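Local coordinates for cell cycle regulatory protein GcrA (Caulobacter crescentus, PDB 5YIW) that binds methylated double-stranded DNA through its N-terminal DNA-binding domain, the part present here, and regulates the cell cycle, at a contact of chain A with DNA. Residues are numbered along the deposited sequence; one frame, centred on the assembly and turned at random.

A contact of chain A with DNA. Residues 19, 24-26, 41. With nucleotides of chain B.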
loop_
_atom_site.group_PDB
_atom_site.type_symbol
_atom_site.label_atom_id
_atom_site.label_comp_id
_atom_site.label_asym_id
_atom_site.label_seq_id
_atom_site.Cartn_x
_atom_site.Cartn_y
_atom_site.Cartn_z
ATOM N N TRP A 19 1.644 -6.472 0.353
ATOM C CA TRP A 19 0.817 -6.798 1.517
ATOM C C TRP A 19 0.602 -8.294 1.610
ATOM O O TRP A 19 0.690 -8.877 2.688
ATOM C CB TRP A 19 -0.540 -6.089 1.457
ATOM C CG TRP A 19 -1.344 -6.210 2.735
ATOM C CD1 TRP A 19 -2.426 -7.019 2.961
ATOM C CD2 TRP A 19 -1.118 -5.499 3.956
ATOM N NE1 TRP A 19 -2.888 -6.847 4.246
ATOM C CE2 TRP A 19 -2.103 -5.913 4.875
ATOM C CE3 TRP A 19 -0.184 -4.540 4.356
ATOM C CZ2 TRP A 19 -2.176 -5.404 6.173
ATOM C CZ3 TRP A 19 -0.257 -4.036 5.644
ATOM C CH2 TRP A 19 -1.240 -4.477 6.541
ATOM N N SER A 24 5.012 -4.860 6.275
ATOM C CA SER A 24 4.231 -3.959 7.119
ATOM C C SER A 24 3.832 -2.707 6.359
ATOM O O SER A 24 4.439 -2.359 5.344
ATOM C CB SER A 24 5.011 -3.558 8.361
ATOM O OG SER A 24 5.948 -2.545 8.036
ATOM N N ALA A 25 2.826 -2.011 6.868
ATOM C CA ALA A 25 2.317 -0.821 6.189
ATOM C C ALA A 25 3.376 0.276 6.036
ATOM O O ALA A 25 3.431 0.940 5.002
ATOM C CB ALA A 25 1.105 -0.290 6.934
ATOM N N SER A 26 4.227 0.458 7.046
ATOM C CA SER A 26 5.273 1.479 6.977
ATOM C C SER A 26 6.318 1.118 5.926
ATOM O O SER A 26 6.815 1.993 5.206
ATOM C CB SER A 26 5.937 1.668 8.343
ATOM O OG SER A 26 6.646 0.506 8.715
ATOM N N ILE A 41 -2.651 1.638 5.193
ATOM C CA ILE A 41 -3.630 0.860 5.944
ATOM C C ILE A 41 -5.059 1.179 5.502
ATOM O O ILE A 41 -5.886 0.281 5.342
ATOM C CB ILE A 41 -3.451 1.090 7.455
ATOM C CG1 ILE A 41 -2.150 0.435 7.901
ATOM C CG2 ILE A 41 -4.610 0.490 8.226
ATOM C CD1 ILE A 41 -1.638 0.866 9.281
ATOM P P DT B 4 6.252 -1.089 11.613
ATOM O OP1 DT B 4 6.747 -1.939 10.519
ATOM O OP2 DT B 4 5.831 0.319 11.427
ATOM O "O5'" DT B 4 5.012 -1.790 12.333
ATOM C "C5'" DT B 4 4.958 -3.197 12.465
ATOM C "C4'" DT B 4 3.623 -3.616 13.048
ATOM O "O4'" DT B 4 3.509 -3.151 14.414
ATOM C "C3'" DT B 4 2.407 -3.019 12.361
ATOM O "O3'" DT B 4 2.103 -3.772 11.209
ATOM C "C2'" DT B 4 1.344 -3.169 13.438
ATOM C "C1'" DT B 4 2.154 -2.862 14.701
ATOM N N1 DT B 4 2.040 -1.447 15.167
ATOM C C2 DT B 4 1.038 -1.142 16.036
ATOM O O2 DT B 4 0.245 -1.961 16.430
ATOM N N3 DT B 4 1.002 0.166 16.445
ATOM C C4 DT B 4 1.853 1.179 16.069
ATOM O O4 DT B 4 1.717 2.321 16.496
ATOM C C5 DT B 4 2.881 0.806 15.116
ATOM C C7 DT B 4 3.869 1.828 14.620
ATOM C C6 DT B 4 2.934 -0.486 14.720
ATOM P P DG B 5 1.201 -3.125 10.041
ATOM O OP1 DG B 5 1.453 -3.892 8.804
ATOM O OP2 DG B 5 1.350 -1.662 10.076
ATOM O "O5'" DG B 5 -0.289 -3.359 10.557
ATOM C "C5'" DG B 5 -0.796 -4.669 10.780
ATOM C "C4'" DG B 5 -2.136 -4.594 11.488
ATOM O "O4'" DG B 5 -2.014 -3.726 12.656
ATOM C "C3'" DG B 5 -3.284 -4.009 10.659
ATOM O "O3'" DG B 5 -4.500 -4.594 11.120
ATOM C "C2'" DG B 5 -3.198 -2.533 11.009
ATOM C "C1'" DG B 5 -2.860 -2.607 12.497
ATOM N N9 DG B 5 -2.200 -1.395 12.995
ATOM C C8 DG B 5 -1.031 -0.832 12.550
ATOM N N7 DG B 5 -0.728 0.289 13.161
ATOM C C5 DG B 5 -1.775 0.485 14.052
ATOM C C6 DG B 5 -2.007 1.532 14.976
ATOM O O6 DG B 5 -1.305 2.534 15.193
ATOM N N1 DG B 5 -3.197 1.349 15.672
ATOM C C2 DG B 5 -4.051 0.284 15.499
ATOM N N2 DG B 5 -5.162 0.265 16.255
ATOM N N3 DG B 5 -3.838 -0.700 14.642
ATOM C C4 DG B 5 -2.691 -0.536 13.958
#
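Ser24 and Ala25 meet the DNA where the backbone changes from extended at Ser24 to helical at Ala25, and the first amide of helix 25-32 donates from Ala25 N to the phosphate oxygen OP1 of DG5 at 3.0 Å. That bond is moderately bent, 146° at the hydrogen. The helix start, with its partial positive charge, probably adds to the attraction for this phosphate.

One nucleotide upstream, two serine hydroxyls reach the phosphate of DT4. Ser24 OG donates to DT4 OP1 at 2.7 Å; a chi1 of 79° sets the hydroxyl between its own backbone N and carbonyl carbon and directs it towards this phosphate. Ser26 OG, in the same kind of torsion, takes the other non-bridging oxygen, DT4 OP2, at 2.8 Å, while its second approach, to DT4 OP1, is weak. The two hydroxyls also hydrogen-bond to each other at 3.2 Å between Ser24 OG and Ser26 OG, in a direction the structure does not settle, and this link probably helps to position both against one phosphate. An alanine in place of Ser24 would probably leave DT4 OP1 without its short hydroxyl bond and take from Ser26 OG the neighbouring hydroxyl that helps to hold its rotation.

Apolar groups pack around DG5, Trp19 at its phosphate and Ile41 at its base. Trp19 presents its six-membered ring, CH2 lying 3.6 Å from DG5 OP1, with that oxygen beyond the CZ3 and CH2 atoms and displaced from the indole plane. From the major-groove side, Ile41 extends its CG1 branch (chi2 165°) to put the CD1 methyl 3.7 Å from DG5 C8, just outside the guanine rim and on the side away from DT4; this is packing, not a base-specific bond.

The patch draws on all three helices of a helix-turn-helix domain: Trp19 near the end of helix 9-20, Ser24 in the turn just before helix 25-32, Ala25 and Ser26 in its first turn, and Ile41 on the recognition helix 37-46.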